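Side-chain contacts in oxidoreductase (Methanosarcina mazei, PDB 3KA7), which binds flavin-adenine dinucleotide and probably works as an oxidoreductase of the flavin-containing amine oxidoreductase family: residues F154-C159 and S164-E169; L261-E264 and Y269-M272; S15-S20 and K70-S75; T85-L90 and K354-G359. One frame throughout, in Å; residues are numbered along the deposited sequence.

Contact 1: F154-C159 and S164-E169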
loop_
_atom_site.group_PDB
_atom_site.type_symbol
_atom_site.label_atom_id
_atom_site.label_comp_id
_atom_site.label_asym_id
_atom_site.label_seq_id
_atom_site.Cartn_x
_atom_site.Cartn_y
_atom_site.Cartn_z
ATOM N N PHE A 154 19.198 3.517 -5.521
ATOM C CA PHE A 154 18.019 3.298 -6.352
ATOM C C PHE A 154 17.095 2.302 -5.659
ATOM O O PHE A 154 15.901 2.547 -5.526
ATOM C CB PHE A 154 18.445 2.790 -7.740
ATOM C CG PHE A 154 17.302 2.406 -8.629
ATOM C CD1 PHE A 154 16.358 3.336 -9.006
ATOM C CD2 PHE A 154 17.184 1.103 -9.105
ATOM C CE1 PHE A 154 15.299 2.987 -9.820
ATOM C CE2 PHE A 154 16.135 0.743 -9.923
ATOM C CZ PHE A 154 15.183 1.695 -10.284
ATOM N N ALA A 155 17.661 1.189 -5.193
ATOM C CA ALA A 155 16.867 0.165 -4.487
ATOM C C ALA A 155 16.186 0.729 -3.245
ATOM O O ALA A 155 15.011 0.438 -2.985
ATOM C CB ALA A 155 17.731 -1.015 -4.119
ATOM N N ASP A 156 16.912 1.530 -2.468
ATOM C CA ASP A 156 16.313 2.120 -1.262
ATOM C C ASP A 156 15.161 3.051 -1.618
ATOM O O ASP A 156 14.171 3.135 -0.897
ATOM C CB ASP A 156 17.348 2.900 -0.448
ATOM C CG ASP A 156 18.150 2.028 0.496
ATOM O OD1 ASP A 156 17.780 0.849 0.724
ATOM O OD2 ASP A 156 19.164 2.538 1.021
ATOM N N SER A 157 15.301 3.785 -2.718
ATOM C CA SER A 157 14.226 4.666 -3.161
ATOM C C SER A 157 13.001 3.851 -3.592
ATOM O O SER A 157 11.866 4.122 -3.180
ATOM C CB SER A 157 14.718 5.557 -4.296
ATOM O OG SER A 157 13.673 6.364 -4.801
ATOM N N PHE A 158 13.228 2.833 -4.410
ATOM C CA PHE A 158 12.136 1.971 -4.815
ATOM C C PHE A 158 11.450 1.323 -3.613
ATOM O O PHE A 158 10.225 1.329 -3.523
ATOM C CB PHE A 158 12.615 0.884 -5.779
ATOM C CG PHE A 158 11.591 -0.170 -6.018
ATOM C CD1 PHE A 158 10.535 0.066 -6.876
ATOM C CD2 PHE A 158 11.656 -1.380 -5.351
ATOM C CE1 PHE A 158 9.567 -0.908 -7.088
ATOM C CE2 PHE A 158 10.695 -2.353 -5.555
ATOM C CZ PHE A 158 9.646 -2.109 -6.423
ATOM N N CYS A 159 12.241 0.745 -2.711
ATOM C CA CYS A 159 11.695 0.046 -1.535
ATOM C C CYS A 159 10.980 0.985 -0.560
ATOM O O CYS A 159 9.954 0.623 0.044
ATOM C CB CYS A 159 12.801 -0.703 -0.799
ATOM S SG CYS A 159 13.403 -2.192 -1.654
ATOM N N SER A 164 7.555 1.093 1.791
ATOM C CA SER A 164 7.905 1.774 3.041
ATOM C C SER A 164 8.882 0.923 3.875
ATOM O O SER A 164 8.695 0.715 5.081
ATOM C CB SER A 164 6.643 2.174 3.840
ATOM O OG SER A 164 6.827 3.464 4.435
ATOM N N LEU A 165 9.933 0.442 3.214
ATOM C CA LEU A 165 10.986 -0.353 3.852
ATOM C C LEU A 165 12.345 0.041 3.279
ATOM O O LEU A 165 12.413 0.623 2.204
ATOM C CB LEU A 165 10.776 -1.839 3.562
ATOM C CG LEU A 165 9.530 -2.474 4.166
ATOM C CD1 LEU A 165 9.315 -3.876 3.603
ATOM C CD2 LEU A 165 9.690 -2.497 5.656
ATOM N N LYS A 166 13.424 -0.307 3.975
ATOM C CA LYS A 166 14.755 -0.161 3.383
ATOM C C LYS A 166 15.111 -1.431 2.623
ATOM O O LYS A 166 14.604 -2.496 2.931
ATOM C CB LYS A 166 15.793 0.075 4.471
ATOM C CG LYS A 166 15.630 1.404 5.153
ATOM C CD LYS A 166 16.147 2.520 4.280
ATOM C CE LYS A 166 17.657 2.630 4.370
ATOM N NZ LYS A 166 18.101 4.045 4.160
ATOM N N SER A 167 16.009 -1.334 1.649
ATOM C CA SER A 167 16.342 -2.517 0.856
ATOM C C SER A 167 17.035 -3.601 1.682
ATOM O O SER A 167 17.074 -4.771 1.276
ATOM C CB SER A 167 17.188 -2.142 -0.366
ATOM O OG SER A 167 18.440 -1.612 0.030
ATOM N N ASP A 168 17.583 -3.232 2.835
ATOM C CA ASP A 168 18.202 -4.245 3.692
ATOM C C ASP A 168 17.166 -4.916 4.605
ATOM O O ASP A 168 17.519 -5.734 5.451
ATOM C CB ASP A 168 19.400 -3.678 4.486
ATOM C CG ASP A 168 18.993 -2.671 5.560
ATOM O OD1 ASP A 168 17.801 -2.318 5.657
ATOM O OD2 ASP A 168 19.891 -2.236 6.333
ATOM N N GLU A 169 15.890 -4.572 4.408
ATOM C CA GLU A 169 14.802 -5.049 5.264
ATOM C C GLU A 169 13.757 -5.828 4.483
ATOM O O GLU A 169 12.687 -6.134 5.020
ATOM C CB GLU A 169 14.045 -3.886 5.915
ATOM C CG GLU A 169 14.871 -2.862 6.642
ATOM C CD GLU A 169 13.991 -1.927 7.443
ATOM O OE1 GLU A 169 13.089 -1.283 6.848
ATOM O OE2 GLU A 169 14.196 -1.847 8.681
HETATM O O HOH W 1 13.918 2.853 1.795
HETATM O O HOH W 2 19.031 -0.512 3.089
#

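Contact 2: L261-E264 and Y269-M272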
loop_
_atom_site.group_PDB
_atom_site.type_symbol
_atom_site.label_atom_id
_atom_site.label_comp_id
_atom_site.label_asym_id
_atom_site.label_seq_id
_atom_site.Cartn_x
_atom_site.Cartn_y
_atom_site.Cartn_z
ATOM N N LEU A 261 -9.468 -17.287 22.855
ATOM C CA LEU A 261 -8.119 -17.733 22.527
ATOM C C LEU A 261 -7.408 -18.440 23.691
ATOM O O LEU A 261 -7.535 -18.034 24.838
ATOM C CB LEU A 261 -7.276 -16.548 22.044
ATOM C CG LEU A 261 -7.467 -16.130 20.583
ATOM C CD1 LEU A 261 -6.797 -14.783 20.350
ATOM C CD2 LEU A 261 -6.888 -17.176 19.646
ATOM N N SER A 262 -6.639 -19.478 23.376
ATOM C CA SER A 262 -5.886 -20.206 24.398
ATOM C C SER A 262 -4.380 -20.061 24.198
ATOM O O SER A 262 -3.852 -20.418 23.147
ATOM C CB SER A 262 -6.277 -21.689 24.402
ATOM O OG SER A 262 -5.348 -22.465 25.151
ATOM N N LYS A 263 -3.690 -19.539 25.208
ATOM C CA LYS A 263 -2.235 -19.400 25.131
ATOM C C LYS A 263 -1.585 -20.760 24.971
ATOM O O LYS A 263 -0.447 -20.865 24.509
ATOM C CB LYS A 263 -1.681 -18.709 26.378
ATOM C CG LYS A 263 -1.932 -17.211 26.412
ATOM C CD LYS A 263 -1.227 -16.555 27.587
ATOM C CE LYS A 263 -1.425 -15.042 27.568
ATOM N NZ LYS A 263 -1.050 -14.454 26.251
ATOM N N GLU A 264 -2.315 -21.799 25.368
ATOM C CA GLU A 264 -1.835 -23.166 25.256
ATOM C C GLU A 264 -2.162 -23.759 23.894
ATOM O O GLU A 264 -1.265 -24.042 23.096
ATOM C CB GLU A 264 -2.438 -24.034 26.366
ATOM C CG GLU A 264 -1.812 -23.806 27.741
ATOM C CD GLU A 264 -2.546 -24.539 28.855
ATOM O OE1 GLU A 264 -3.238 -25.543 28.568
ATOM O OE2 GLU A 264 -2.429 -24.107 30.023
ATOM N N TYR A 269 -0.358 -19.318 17.097
ATOM C CA TYR A 269 -1.038 -18.080 16.709
ATOM C C TYR A 269 -0.612 -16.875 17.555
ATOM O O TYR A 269 -0.386 -15.788 17.019
ATOM C CB TYR A 269 -2.562 -18.256 16.740
ATOM C CG TYR A 269 -3.312 -17.137 16.041
ATOM C CD1 TYR A 269 -3.263 -16.996 14.658
ATOM C CD2 TYR A 269 -4.063 -16.221 16.766
ATOM C CE1 TYR A 269 -3.946 -15.975 14.015
ATOM C CE2 TYR A 269 -4.745 -15.192 16.135
ATOM C CZ TYR A 269 -4.686 -15.073 14.760
ATOM O OH TYR A 269 -5.368 -14.044 14.139
ATOM N N PHE A 270 -0.489 -17.063 18.870
ATOM C CA PHE A 270 0.022 -16.010 19.738
ATOM C C PHE A 270 1.427 -15.571 19.321
ATOM O O PHE A 270 1.731 -14.378 19.304
ATOM C CB PHE A 270 0.037 -16.456 21.203
ATOM C CG PHE A 270 -1.264 -16.229 21.925
ATOM C CD1 PHE A 270 -1.493 -15.051 22.608
ATOM C CD2 PHE A 270 -2.248 -17.205 21.937
ATOM C CE1 PHE A 270 -2.685 -14.838 23.279
ATOM C CE2 PHE A 270 -3.443 -17.000 22.607
ATOM C CZ PHE A 270 -3.663 -15.822 23.283
ATOM N N LYS A 271 2.272 -16.544 18.988
ATOM C CA LYS A 271 3.653 -16.258 18.625
ATOM C C LYS A 271 3.687 -15.456 17.339
ATOM O O LYS A 271 4.428 -14.478 17.220
ATOM C CB LYS A 271 4.443 -17.550 18.443
ATOM C CG LYS A 271 5.926 -17.309 18.213
ATOM C CD LYS A 271 6.675 -18.635 18.144
ATOM C CE LYS A 271 8.142 -18.475 18.523
ATOM N NZ LYS A 271 8.890 -17.607 17.583
HETATM N N MSE A 272 2.857 -15.878 16.390
HETATM C CA MSE A 272 2.740 -15.229 15.094
HETATM C C MSE A 272 2.307 -13.769 15.268
HETATM O O MSE A 272 2.928 -12.855 14.717
HETATM C CB MSE A 272 1.720 -15.991 14.242
HETATM C CG MSE A 272 1.610 -15.513 12.809
HETATM SE SE MSE A 272 0.587 -13.869 12.630
HETATM C CE MSE A 272 2.068 -12.957 11.737
#

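Contact 3: S15-S20 and K70-S75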
loop_
_atom_site.group_PDB
_atom_site.type_symbol
_atom_site.label_atom_id
_atom_site.label_comp_id
_atom_site.label_asym_id
_atom_site.label_seq_id
_atom_site.Cartn_x
_atom_site.Cartn_y
_atom_site.Cartn_z
ATOM N N SER A 15 -14.218 -7.812 -0.090
ATOM C CA SER A 15 -14.868 -9.014 0.435
ATOM C C SER A 15 -16.380 -8.919 0.360
ATOM O O SER A 15 -17.056 -9.851 -0.101
ATOM C CB SER A 15 -14.453 -9.237 1.882
ATOM O OG SER A 15 -13.068 -9.511 1.950
ATOM N N ALA A 16 -16.914 -7.791 0.809
ATOM C CA ALA A 16 -18.369 -7.602 0.815
ATOM C C ALA A 16 -18.936 -7.632 -0.600
ATOM O O ALA A 16 -20.004 -8.239 -0.847
ATOM C CB ALA A 16 -18.732 -6.292 1.520
ATOM N N ALA A 17 -18.240 -6.980 -1.528
ATOM C CA ALA A 17 -18.679 -6.954 -2.933
ATOM C C ALA A 17 -18.723 -8.366 -3.515
ATOM O O ALA A 17 -19.733 -8.764 -4.110
ATOM C CB ALA A 17 -17.789 -6.048 -3.774
ATOM N N ARG A 18 -17.652 -9.138 -3.330
ATOM C CA ARG A 18 -17.624 -10.503 -3.857
ATOM C C ARG A 18 -18.620 -11.434 -3.156
ATOM O O ARG A 18 -19.297 -12.231 -3.810
ATOM C CB ARG A 18 -16.209 -11.094 -3.786
ATOM C CG ARG A 18 -16.121 -12.529 -4.313
ATOM C CD ARG A 18 -16.224 -12.556 -5.828
ATOM N NE ARG A 18 -16.519 -13.897 -6.331
ATOM C CZ ARG A 18 -17.749 -14.394 -6.447
ATOM N NH1 ARG A 18 -18.805 -13.661 -6.101
ATOM N NH2 ARG A 18 -17.926 -15.621 -6.912
ATOM N N LEU A 19 -18.704 -11.353 -1.834
ATOM C CA LEU A 19 -19.617 -12.231 -1.090
ATOM C C LEU A 19 -21.086 -11.966 -1.417
ATOM O O LEU A 19 -21.892 -12.898 -1.497
ATOM C CB LEU A 19 -19.403 -12.114 0.422
ATOM C CG LEU A 19 -18.101 -12.712 0.934
ATOM C CD1 LEU A 19 -17.905 -12.285 2.380
ATOM C CD2 LEU A 19 -18.086 -14.239 0.787
ATOM N N SER A 20 -21.436 -10.698 -1.592
ATOM C CA SER A 20 -22.823 -10.357 -1.928
ATOM C C SER A 20 -23.180 -10.828 -3.342
ATOM O O SER A 20 -24.284 -11.313 -3.596
ATOM C CB SER A 20 -23.087 -8.861 -1.750
ATOM O OG SER A 20 -22.360 -8.079 -2.668
ATOM N N LYS A 70 -13.246 -5.716 -12.015
ATOM C CA LYS A 70 -13.981 -6.263 -13.165
ATOM C C LYS A 70 -14.773 -7.530 -12.803
ATOM O O LYS A 70 -15.891 -7.737 -13.295
ATOM C CB LYS A 70 -13.032 -6.550 -14.332
ATOM C CG LYS A 70 -12.418 -5.309 -14.953
ATOM C CD LYS A 70 -11.635 -5.676 -16.222
ATOM C CE LYS A 70 -11.077 -4.439 -16.916
ATOM N NZ LYS A 70 -10.200 -4.824 -18.069
ATOM N N GLU A 71 -14.206 -8.379 -11.953
ATOM C CA GLU A 71 -14.891 -9.610 -11.552
ATOM C C GLU A 71 -16.203 -9.379 -10.805
ATOM O O GLU A 71 -17.148 -10.179 -10.924
ATOM C CB GLU A 71 -13.962 -10.489 -10.727
ATOM C CG GLU A 71 -12.828 -11.078 -11.564
ATOM C CD GLU A 71 -11.859 -11.919 -10.753
ATOM O OE1 GLU A 71 -11.693 -11.668 -9.537
ATOM O OE2 GLU A 71 -11.247 -12.832 -11.341
ATOM N N VAL A 72 -16.258 -8.305 -10.019
ATOM C CA VAL A 72 -17.478 -7.965 -9.280
ATOM C C VAL A 72 -18.301 -6.921 -10.031
ATOM O O VAL A 72 -19.287 -6.387 -9.515
ATOM C CB VAL A 72 -17.189 -7.511 -7.828
ATOM C CG1 VAL A 72 -16.528 -8.651 -7.034
ATOM C CG2 VAL A 72 -16.336 -6.247 -7.809
ATOM N N GLU A 73 -17.882 -6.638 -11.260
ATOM C CA GLU A 73 -18.590 -5.689 -12.117
ATOM C C GLU A 73 -18.663 -4.295 -11.527
ATOM O O GLU A 73 -19.664 -3.586 -11.701
ATOM C CB GLU A 73 -20.000 -6.191 -12.429
ATOM C CG GLU A 73 -20.020 -7.390 -13.350
ATOM C CD GLU A 73 -21.428 -7.813 -13.703
ATOM O OE1 GLU A 73 -22.080 -8.473 -12.863
ATOM O OE2 GLU A 73 -21.885 -7.483 -14.821
ATOM N N ALA A 74 -17.611 -3.891 -10.822
ATOM C CA ALA A 74 -17.533 -2.524 -10.346
ATOM C C ALA A 74 -17.113 -1.668 -11.527
ATOM O O ALA A 74 -16.388 -2.126 -12.415
ATOM C CB ALA A 74 -16.540 -2.402 -9.198
ATOM N N SER A 75 -17.586 -0.434 -11.554
ATOM C CA SER A 75 -17.307 0.441 -12.669
ATOM C C SER A 75 -16.449 1.615 -12.226
ATOM O O SER A 75 -16.895 2.467 -11.469
ATOM C CB SER A 75 -18.622 0.942 -13.260
ATOM O OG SER A 75 -18.376 1.899 -14.266
#

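Contact 4: T85-L90 and K354-G359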
loop_
_atom_site.group_PDB
_atom_site.type_symbol
_atom_site.label_atom_id
_atom_site.label_comp_id
_atom_site.label_asym_id
_atom_site.label_seq_id
_atom_site.Cartn_x
_atom_site.Cartn_y
_atom_site.Cartn_z
ATOM N N THR A 85 9.927 8.055 -13.470
ATOM C CA THR A 85 11.253 8.605 -13.662
ATOM C C THR A 85 12.007 8.672 -12.344
ATOM O O THR A 85 11.428 8.449 -11.270
ATOM C CB THR A 85 11.190 9.990 -14.317
ATOM O OG1 THR A 85 10.440 10.883 -13.479
ATOM C CG2 THR A 85 10.489 9.881 -15.678
ATOM N N VAL A 86 13.301 8.963 -12.439
ATOM C CA VAL A 86 14.185 8.936 -11.290
ATOM C C VAL A 86 15.106 10.135 -11.346
ATOM O O VAL A 86 15.801 10.351 -12.346
ATOM C CB VAL A 86 15.053 7.659 -11.283
ATOM C CG1 VAL A 86 15.810 7.529 -9.953
ATOM C CG2 VAL A 86 14.192 6.416 -11.529
ATOM N N ARG A 87 15.145 10.886 -10.250
ATOM C CA ARG A 87 15.974 12.081 -10.163
ATOM C C ARG A 87 17.356 11.747 -9.607
ATOM O O ARG A 87 17.484 11.185 -8.512
ATOM C CB ARG A 87 15.282 13.128 -9.289
ATOM C CG ARG A 87 15.927 14.490 -9.338
ATOM C CD ARG A 87 14.883 15.604 -9.218
ATOM N NE ARG A 87 13.990 15.637 -10.371
ATOM C CZ ARG A 87 12.971 16.482 -10.508
ATOM N NH1 ARG A 87 12.710 17.369 -9.554
ATOM N NH2 ARG A 87 12.216 16.446 -11.602
ATOM N N VAL A 88 18.394 12.090 -10.367
ATOM C CA VAL A 88 19.751 11.742 -9.982
ATOM C C VAL A 88 20.650 12.974 -10.046
ATOM O O VAL A 88 20.293 13.977 -10.664
ATOM C CB VAL A 88 20.326 10.619 -10.882
ATOM C CG1 VAL A 88 19.495 9.352 -10.744
ATOM C CG2 VAL A 88 20.387 11.070 -12.343
ATOM N N PRO A 89 21.807 12.914 -9.390
ATOM C CA PRO A 89 22.690 14.063 -9.464
ATOM C C PRO A 89 23.220 14.250 -10.881
ATOM O O PRO A 89 23.277 13.295 -11.667
ATOM C CB PRO A 89 23.817 13.697 -8.498
ATOM C CG PRO A 89 23.193 12.724 -7.548
ATOM C CD PRO A 89 22.278 11.920 -8.413
ATOM N N LEU A 90 23.592 15.486 -11.193
ATOM C CA LEU A 90 24.082 15.836 -12.517
ATOM C C LEU A 90 25.338 15.043 -12.852
ATOM O O LEU A 90 25.462 14.502 -13.947
ATOM C CB LEU A 90 24.363 17.333 -12.571
ATOM C CG LEU A 90 24.171 18.092 -13.884
ATOM C CD1 LEU A 90 22.982 17.583 -14.684
ATOM C CD2 LEU A 90 24.022 19.567 -13.575
ATOM N N LYS A 354 13.435 21.333 -0.773
ATOM C CA LYS A 354 14.164 22.472 -1.320
ATOM C C LYS A 354 15.191 22.029 -2.358
ATOM O O LYS A 354 15.529 22.787 -3.269
ATOM C CB LYS A 354 14.864 23.224 -0.191
ATOM C CG LYS A 354 13.926 23.718 0.902
ATOM C CD LYS A 354 14.741 24.333 2.046
ATOM C CE LYS A 354 13.878 24.637 3.265
ATOM N NZ LYS A 354 14.665 25.410 4.268
ATOM N N GLU A 355 15.679 20.801 -2.207
ATOM C CA GLU A 355 16.708 20.254 -3.094
ATOM C C GLU A 355 16.096 19.504 -4.272
ATOM O O GLU A 355 16.661 19.473 -5.364
ATOM C CB GLU A 355 17.671 19.359 -2.304
ATOM C CG GLU A 355 18.465 20.136 -1.240
ATOM C CD GLU A 355 19.357 19.274 -0.356
ATOM O OE1 GLU A 355 19.319 18.030 -0.437
ATOM O OE2 GLU A 355 20.106 19.862 0.447
ATOM N N ILE A 356 14.934 18.901 -4.040
ATOM C CA ILE A 356 14.194 18.216 -5.093
ATOM C C ILE A 356 13.543 19.226 -6.035
ATOM O O ILE A 356 13.594 19.080 -7.249
ATOM C CB ILE A 356 13.113 17.267 -4.500
ATOM C CG1 ILE A 356 13.769 16.213 -3.589
ATOM C CG2 ILE A 356 12.353 16.590 -5.613
ATOM C CD1 ILE A 356 12.760 15.446 -2.690
ATOM N N PHE A 357 12.961 20.272 -5.464
ATOM C CA PHE A 357 12.163 21.214 -6.235
ATOM C C PHE A 357 12.658 22.651 -6.067
ATOM O O PHE A 357 11.876 23.533 -5.744
ATOM C CB PHE A 357 10.699 21.117 -5.793
ATOM C CG PHE A 357 10.067 19.781 -6.074
ATOM C CD1 PHE A 357 10.086 19.255 -7.357
ATOM C CD2 PHE A 357 9.440 19.065 -5.064
ATOM C CE1 PHE A 357 9.495 18.033 -7.639
ATOM C CE2 PHE A 357 8.847 17.829 -5.341
ATOM C CZ PHE A 357 8.877 17.322 -6.623
ATOM N N PRO A 358 13.958 22.885 -6.295
ATOM C CA PRO A 358 14.501 24.215 -6.050
ATOM C C PRO A 358 13.815 25.313 -6.876
ATOM O O PRO A 358 13.606 25.162 -8.081
ATOM C CB PRO A 358 15.983 24.070 -6.435
ATOM C CG PRO A 358 16.010 22.970 -7.428
ATOM C CD PRO A 358 14.955 21.988 -6.910
ATOM N N GLY A 359 13.456 26.403 -6.211
ATOM C CA GLY A 359 12.910 27.568 -6.903
ATOM C C GLY A 359 11.488 27.400 -7.400
ATOM O O GLY A 359 10.930 28.313 -8.018
#

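Contact 1: F154-C159 and S164-E169
Asp156, on helix 149-163, holds CG anti to its carbonyl carbon (chi1 -85°), while Ser167, in the loop that follows, sets OG between its backbone N and carbonyl carbon (chi1 64°). The two torsions bring the carboxylate and the serine together. Asp156 OD1 accepts two bonds from this one residue. Ser167 OG donates to Asp156 OD1 at 2.6 Å, from above the carboxylate plane. Ser167 N donates to Asp156 OD1 at 3.0 Å and comes nearly in line with the C-O bond. A water also donates to OD1 and accepts from Asp168 N. The other oxygen serves the lysine. Lys166 bends at chi2 and chi3, and its NZ lies 3.6 Å from Asp156 OD2, a long salt bridge. With an alanine at Asp156, the amide and hydroxyl of Ser167 would probably lose their shared acceptor and Lys166 its counter-charge. Beside the polar grip, Cys159 SG packs 3.9 Å from Ser167 CA, and Ala155 CB meets Ser167 CB at 4.0 Å. Backbone groups close the end nearer Cys159: Leu165 N donates to Cys159 O at 3.2 Å, and a second water donates to both Asp156 O and Leu165 O. Ser164 OG turns elsewhere, to Ala280 O and His331 NE2. Its side chain is about 7 Å from the bound FAD. This is a helix end that reverses through Ser164, a residue with positive phi, so that the outgoing loop is held by the Asp156 side chain and by the Cys159 carbonyl, close to the flavin pocket.

Contact 2: L261-E264 and Y269-M272
Phe270 reaches from helix 267-275 into the loop before it, with its ring against Leu261, Ser262 and Lys263. From CB, chi1 of -86° carries the ring toward these loop residues. Along one side, CD2 and CE2 run past the backbone of Ser262, and Phe270 CE2 lies 3.5 Å from Ser262 O. At the tip, Phe270 CZ meets Leu261 CB at 3.9 Å. One ring face is covered by Lys263 CG, a CH-pi contact 4.0 Å from the Phe270 centroid and offset toward the rim. On that same face, out past the rim, Lys263 NZ lies 3.4 Å from Phe270 CE1. The lysine crosses the ring at about a right angle and bends only at chi4. All this is a loop folded back over the first turn of the helix it leads into. Ser262 N bonds to Asp266 OD2, and Ser262 OG bonds to Ala265 N. Loss of the Phe270 ring to a residue as small as alanine is likely to open a gap beside Leu261 and set the Lys263 chain free to turn. Beside this ring, Leu261 CD2 touches Tyr269 CD2 at 4.1 Å, the two side chains crossing near a right angle. Tyr269 OH is held by His250 ND1.

Contact 3: S15-S20 and K70-S75
Arg18 and Val72 have the nearest backbones, 6.0 Å from CA to CA, where helix 10-21 passes the end of helix 64-71. Val72 is the first residue there to leave helical angles. Glu73 follows with positive phi as the C-prime residue of a Schellman motif, and Glu73 N bonds to Lys70 O at 3.1 Å. This turn presents Val72 to the other helix. Val72 makes the contact with both methyls. CG1 lies against the helix backbone, with Val72 CG1 3.8 Å from Arg18 CA. CG2 takes the neighbouring residue, with Val72 CG2 4.3 Å from Ala17 CB. The arginine joins by its aliphatic part. Arg18 CG is anti to the backbone N (chi1 179°), and a bend at chi2 (73°) folds the chain so that Arg18 CD also comes within 4.1 Å of Val72 CG1. Arg18 CB is equally close to that methyl. Beyond CD the guanidinium has left the valine. Its NE is 6.2 Å from Glu71 OE1, so these opposite charges are not in contact. Ala17 is also covered by Leu202 and Ile206 of helix 195-208, and Arg18 touches Met420. Helix 10-21 carries Gly11, which binds FAD, and its start is consistent with the glycine-rich Rossmann-type pattern. The side chain of Ala17 is about 10 Å from Gly11. Alanine at this position probably leaves room for the valine. Across this pair of segments the attraction is therefore van der Waals packing of methyls and methylenes, with the charged groups kept at the margin.

Contact 4: T85-L90 and K354-G359
Arg87 projects from strand 85-89 of a mixed seven-stranded sheet toward Ile356 and Phe357 at the C-terminal end of helix 342-356. Its guanidinium and the Phe357 ring stand nearly perpendicular, with their planes 83° apart. The arginine gets there through a chain that starts with CG anti to the backbone N and then bends at chi2 and chi3, the latter at -66°. Arg87 NH1 ends up obliquely placed to the ring, 3.8 Å from Phe357 CE1. The same nitrogen also meets the backbone. Ile356 O lies at the edge of the guanidinium and in its plane, 3.0 Å from Arg87 NH1. This hydrogen bond is weak, because the N-H...O angle is only 130°. The carbonyl belongs to the last residue of the helix, so the partial negative charge of the helix end is likely to add to its pull on the guanidinium. The stronger polar partner of Arg87 lies on the adjoining strand 101-105. Arg87 NE makes a salt bridge to Asp103 OD1. Strand 101-105 also gives Phe101, which touches both Arg87 and Pro358. The cation is thus shared between an acidic neighbour within the sheet and the carbonyl end of helix 342-356. The contact is buried, and NE and NH1 have these partners inside the fold. Phe357 is itself covered by the residue before it. Ile356 CG2 sits over the centre of the ring, 3.5 Å above the plane, and the same methyl is 4.0 Å from Arg87 NH1.

How the contacts relate
Contacts 1 and 4 are neighbours, with centres about 19 Å apart. They touch where Phe154 CE1 packs on Val86 CG2 at 4.0 Å, so the helix of contact 1 lies against the sheet of contact 4. Contact 1 also falls within the chain span that contact 4 closes, as does contact 2. The others are apart. Contact 3 lies across the centre of the chain from contacts 1 and 4, its centre about 33 Å and about 42 Å from theirs. Contact 2 is at the surface, its centre about 49 Å from that of contact 4. In contact 1 the side chain of Ser164 is about 7 Å from the FAD; in contact 3 that of Ala17 is about 13 Å from it.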